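PDB 3U0H: xylose isomerase domain protein from Alicyclobacillus acidocaldarius subsp. acidocaldarius, which probably acts as an isomerase of the xylose isomerase-like TIM-barrel family, on a substrate not established. Local coordinates for residues A[138-143]-A[160-165]; A[188-193]-A[231-236]. All blocks are in the same frame, centred on the assembly; numbering follows the deposited sequence.

How the contacts relate
Both contacts belong to one TIM barrel, a closed parallel sheet of eight strands wrapped in helices, and they illustrate two layers of its construction. Contact 1 sets strand 137-141 against helix 159-169, the helix that follows it in the chain; contact 2, which opens only after contact 1 has closed, joins the short helix 190-194 to helix 231-241 outside the sheet. Their centres lie about 16 Å apart, and strand 174-179, next to 137-141 in the barrel, receives side chains from both. A probable hydrogen bond of 2.6 Å from Y142 OH to E188 OE1 links them directly, so that neighbouring sectors of the barrel wall are tied together through a polar pair.

Contact 1 (A[138-143]-A[160-165])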
# COMPACT_ATOMS: atom_id res chain seq x y z
N VAL A 138 16.24 -0.23 5.51
CA VAL A 138 16.48 -1.20 6.53
C VAL A 138 17.39 -2.29 5.97
O VAL A 138 17.13 -2.90 4.95
CB VAL A 138 15.13 -1.81 7.03
CG1 VAL A 138 15.34 -2.91 8.11
CG2 VAL A 138 14.24 -0.70 7.55
N GLY A 139 18.50 -2.51 6.62
CA GLY A 139 19.33 -3.64 6.28
C GLY A 139 19.30 -4.65 7.41
O GLY A 139 19.47 -4.31 8.59
N LEU A 140 19.04 -5.88 7.05
CA LEU A 140 18.87 -6.96 8.00
C LEU A 140 20.13 -7.78 7.88
O LEU A 140 20.49 -8.22 6.80
CB LEU A 140 17.63 -7.79 7.62
CG LEU A 140 16.32 -7.08 7.73
CD1 LEU A 140 15.10 -7.92 7.38
CD2 LEU A 140 16.13 -6.48 9.13
N GLU A 141 20.83 -7.94 8.98
CA GLU A 141 21.98 -8.80 9.03
C GLU A 141 21.67 -10.29 9.18
O GLU A 141 21.28 -10.73 10.25
CB GLU A 141 22.89 -8.34 10.17
CG GLU A 141 24.21 -9.09 10.22
CD GLU A 141 25.13 -8.58 11.34
OE1 GLU A 141 24.75 -7.68 12.13
OE2 GLU A 141 26.26 -9.08 11.42
N TYR A 142 21.88 -11.08 8.11
CA TYR A 142 21.84 -12.56 8.24
C TYR A 142 23.10 -13.02 8.98
O TYR A 142 24.18 -12.52 8.72
CB TYR A 142 21.70 -13.28 6.89
CG TYR A 142 22.82 -13.04 5.87
CD1 TYR A 142 22.85 -11.90 5.06
CD2 TYR A 142 23.78 -14.01 5.65
CE1 TYR A 142 23.88 -11.72 4.13
CE2 TYR A 142 24.78 -13.83 4.74
CZ TYR A 142 24.83 -12.72 3.96
OH TYR A 142 25.88 -12.61 3.08
N VAL A 143 22.94 -13.95 9.90
CA VAL A 143 24.00 -14.39 10.78
C VAL A 143 24.37 -15.85 10.43
O VAL A 143 23.51 -16.75 10.43
CB VAL A 143 23.51 -14.21 12.23
CG1 VAL A 143 24.39 -14.89 13.29
CG2 VAL A 143 23.29 -12.70 12.46
N ALA A 160 20.53 -16.17 0.91
CA ALA A 160 19.39 -16.86 0.18
C ALA A 160 18.16 -16.93 1.08
O ALA A 160 17.05 -16.63 0.68
CB ALA A 160 19.78 -18.28 -0.35
N ASP A 161 18.37 -17.32 2.33
CA ASP A 161 17.27 -17.32 3.31
C ASP A 161 16.68 -15.91 3.49
O ASP A 161 15.45 -15.72 3.47
CB ASP A 161 17.75 -17.78 4.69
CG ASP A 161 18.08 -19.26 4.76
OD1 ASP A 161 17.91 -19.98 3.77
OD2 ASP A 161 18.58 -19.67 5.85
N LEU A 162 17.57 -14.94 3.72
CA LEU A 162 17.14 -13.56 3.90
C LEU A 162 16.29 -13.07 2.72
O LEU A 162 15.31 -12.34 2.94
CB LEU A 162 18.32 -12.62 4.10
CG LEU A 162 17.96 -11.12 4.30
CD1 LEU A 162 17.02 -10.91 5.46
CD2 LEU A 162 19.24 -10.26 4.49
N LYS A 163 16.68 -13.42 1.49
CA LYS A 163 15.91 -12.99 0.34
C LYS A 163 14.50 -13.55 0.33
O LYS A 163 13.58 -12.86 -0.13
CB LYS A 163 16.55 -13.42 -0.94
CG LYS A 163 17.73 -12.62 -1.40
CD LYS A 163 18.30 -13.37 -2.62
CE LYS A 163 19.04 -12.47 -3.59
NZ LYS A 163 19.80 -13.27 -4.61
N THR A 164 14.28 -14.78 0.79
CA THR A 164 12.90 -15.27 0.88
C THR A 164 12.18 -14.48 1.98
O THR A 164 11.00 -14.17 1.87
CB THR A 164 12.80 -16.77 1.14
OG1 THR A 164 13.31 -17.03 2.47
CG2 THR A 164 13.63 -17.56 0.07
N PHE A 165 12.89 -14.06 3.01
CA PHE A 165 12.23 -13.38 4.16
C PHE A 165 11.77 -11.99 3.76
O PHE A 165 10.69 -11.58 4.20
CB PHE A 165 13.14 -13.40 5.38
CG PHE A 165 12.53 -12.82 6.64
CD1 PHE A 165 11.30 -13.25 7.10
CD2 PHE A 165 13.22 -11.89 7.38
CE1 PHE A 165 10.76 -12.74 8.25
CE2 PHE A 165 12.65 -11.35 8.53
CZ PHE A 165 11.42 -11.79 8.97
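L162 of helix 159-169 reaches down onto strand 137-141 with both of its methyl groups, and the two branches have different tasks. With CG anti to the backbone N (chi1 -180°), the leucine projects from the helix toward the strand and splits there. CD1 settles against L140, 3.8 Å from L140 CB and 4.0 Å from L140 CD1, the two leucine side chains meeting at a slant. CD2 turns to the backbone and to the next outward-facing residue: it stands 3.3 Å from L140 O and 4.0 Å from Y142 CD1, where the leucine runs at about a right angle to the tyrosine side chain.

The tyrosine has its CG between the backbone N and the carbonyl carbon (chi1 60°), which lays the CD1 side of the ring near the leucine methyl. The hydroxyl end points away from L162, to a hydrogen bond with E188. One helical turn beyond L162, F165 adds a looser touch, its CE2 4.4 Å from L140 CD1; its ring also packs edge-to-face on F155 and against helix 113-131. L140 in turn rests on V174 of the adjacent strand and on I169, further along helix 159-169.

This is the strand-to-helix packing within one beta-alpha unit of the TIM barrel, in which outward-pointing strand residues seat the covering helix. The outer side of that helix meets a second subunit, where D161 forms a salt bridge with R115 of that subunit. Every residue that touches across the interface is buried, and the two segments share apolar packing without a hydrogen bond between them: cohesion here comes from hydrophobic fit, while the polar groups of Y142 and D161 are satisfied by partners at its margins.

Contact 2 (A[188-193]-A[231-236]); sequences EHEDDL and LVPFLR
Two helices on the outside of the TIM barrel meet here, E190 and L193 of helix 190-194 facing P233, F234 and R236 of helix 231-241. The electrostatic part is a salt bridge between R236 NH1 and E190 OE1, the acceptor lying at the guanidinium edge, near its plane. E190 is extended beyond CG, whereas R236 bends at chi3 (-60°) and brings its guanidinium back toward the carboxylate. The hydrogen bond within this bridge is weak, its N-H...O angle being only 125°, and its modelled length is so short that the pairing is credible but its exact geometry doubtful. P233 CB lies 3.5 Å from E190 OE1, the two side chains crossing at about a right angle.

Apolar packing lies deeper. L193 CD1 approaches F234 CD1 to 3.6 Å, the leucine crossing the ring obliquely, and both residues also rest on V178 of strand 174-179 and on W183.

Within 188-193, H189 and D192 form a capping box that starts the short helix. D192 OD2 accepts from H189 N over 2.7 Å with its anti lone pair, the one away from the other oxygen. A second capping bond is almost straight: D191 N donates at 174° to H189 ND1, 3.1 Å away and close to the imidazole plane.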
# COMPACT_ATOMS: atom_id res chain seq x y z
N GLU A 188 29.15 -18.69 1.28
CA GLU A 188 28.79 -17.97 0.04
C GLU A 188 30.00 -17.59 -0.87
O GLU A 188 31.13 -17.65 -0.43
CB GLU A 188 27.96 -16.73 0.43
CG GLU A 188 26.65 -17.12 1.08
CD GLU A 188 25.93 -15.99 1.79
OE1 GLU A 188 26.56 -14.91 2.07
OE2 GLU A 188 24.73 -16.20 2.06
N HIS A 189 29.70 -17.15 -2.08
CA HIS A 189 30.64 -16.86 -3.18
C HIS A 189 30.54 -15.39 -3.53
O HIS A 189 29.48 -14.76 -3.36
CB HIS A 189 30.22 -17.71 -4.40
CG HIS A 189 31.25 -17.81 -5.52
ND1 HIS A 189 31.36 -16.87 -6.51
CD2 HIS A 189 32.18 -18.83 -5.84
CE1 HIS A 189 32.31 -17.26 -7.39
NE2 HIS A 189 32.81 -18.46 -6.98
N GLU A 190 31.64 -14.82 -4.00
CA GLU A 190 31.66 -13.45 -4.53
C GLU A 190 30.39 -13.13 -5.38
O GLU A 190 29.81 -12.08 -5.22
CB GLU A 190 32.96 -13.23 -5.33
CG GLU A 190 32.90 -12.18 -6.44
CD GLU A 190 34.26 -11.77 -6.99
OE1 GLU A 190 35.27 -12.46 -6.76
OE2 GLU A 190 34.29 -10.73 -7.67
N ASP A 191 29.97 -14.06 -6.24
CA ASP A 191 28.83 -13.86 -7.15
C ASP A 191 27.49 -13.74 -6.40
O ASP A 191 26.56 -13.16 -6.93
CB ASP A 191 28.70 -14.97 -8.26
CG ASP A 191 29.91 -15.05 -9.20
OD1 ASP A 191 30.71 -14.09 -9.23
OD2 ASP A 191 30.04 -16.06 -9.93
N ASP A 192 27.38 -14.30 -5.20
CA ASP A 192 26.15 -14.11 -4.43
C ASP A 192 25.90 -12.63 -4.12
O ASP A 192 24.75 -12.13 -4.17
CB ASP A 192 26.22 -14.93 -3.14
CG ASP A 192 26.21 -16.42 -3.40
OD1 ASP A 192 25.26 -16.91 -4.06
OD2 ASP A 192 27.16 -17.11 -2.95
N LEU A 193 27.00 -11.92 -3.89
CA LEU A 193 27.00 -10.51 -3.55
C LEU A 193 26.96 -9.66 -4.78
O LEU A 193 26.28 -8.65 -4.77
CB LEU A 193 28.21 -10.18 -2.73
CG LEU A 193 28.40 -11.02 -1.48
CD1 LEU A 193 29.67 -10.60 -0.76
CD2 LEU A 193 27.19 -10.90 -0.56
N LEU A 231 38.91 -11.58 1.34
CA LEU A 231 38.30 -10.28 1.60
C LEU A 231 38.30 -9.43 0.35
O LEU A 231 37.48 -8.54 0.21
CB LEU A 231 39.00 -9.56 2.76
CG LEU A 231 38.74 -10.08 4.19
CD1 LEU A 231 39.46 -9.15 5.19
CD2 LEU A 231 37.25 -10.24 4.51
N VAL A 232 39.25 -9.67 -0.55
CA VAL A 232 39.23 -8.99 -1.82
C VAL A 232 37.99 -9.38 -2.66
O VAL A 232 37.32 -8.50 -3.10
CB VAL A 232 40.54 -9.12 -2.60
CG1 VAL A 232 40.41 -8.37 -3.92
CG2 VAL A 232 41.69 -8.53 -1.82
N PRO A 233 37.68 -10.68 -2.84
CA PRO A 233 36.42 -11.09 -3.50
C PRO A 233 35.17 -10.65 -2.78
O PRO A 233 34.18 -10.34 -3.43
CB PRO A 233 36.48 -12.62 -3.48
CG PRO A 233 37.95 -12.95 -3.44
CD PRO A 233 38.61 -11.83 -2.66
N PHE A 234 35.20 -10.61 -1.46
CA PHE A 234 34.09 -10.03 -0.68
C PHE A 234 33.79 -8.59 -1.06
O PHE A 234 32.67 -8.26 -1.42
CB PHE A 234 34.40 -10.07 0.81
CG PHE A 234 33.33 -9.47 1.68
CD1 PHE A 234 32.14 -10.13 1.87
CD2 PHE A 234 33.55 -8.31 2.35
CE1 PHE A 234 31.18 -9.62 2.70
CE2 PHE A 234 32.61 -7.80 3.19
CZ PHE A 234 31.40 -8.45 3.34
N LEU A 235 34.81 -7.73 -0.98
CA LEU A 235 34.65 -6.36 -1.37
C LEU A 235 34.36 -6.23 -2.87
O LEU A 235 33.54 -5.43 -3.28
CB LEU A 235 35.89 -5.58 -1.02
CG LEU A 235 36.10 -5.54 0.46
CD1 LEU A 235 37.50 -4.95 0.73
CD2 LEU A 235 34.96 -4.73 1.05
N ARG A 236 35.04 -6.99 -3.69
CA ARG A 236 34.90 -6.81 -5.10
C ARG A 236 33.42 -7.06 -5.41
O ARG A 236 32.81 -6.30 -6.12
CB ARG A 236 35.82 -7.75 -5.86
CG ARG A 236 35.79 -7.57 -7.40
CD ARG A 236 36.31 -8.81 -8.10
NE ARG A 236 37.66 -9.09 -7.72
CZ ARG A 236 38.19 -10.28 -7.41
NH1 ARG A 236 37.51 -11.43 -7.39
NH2 ARG A 236 39.47 -10.31 -7.12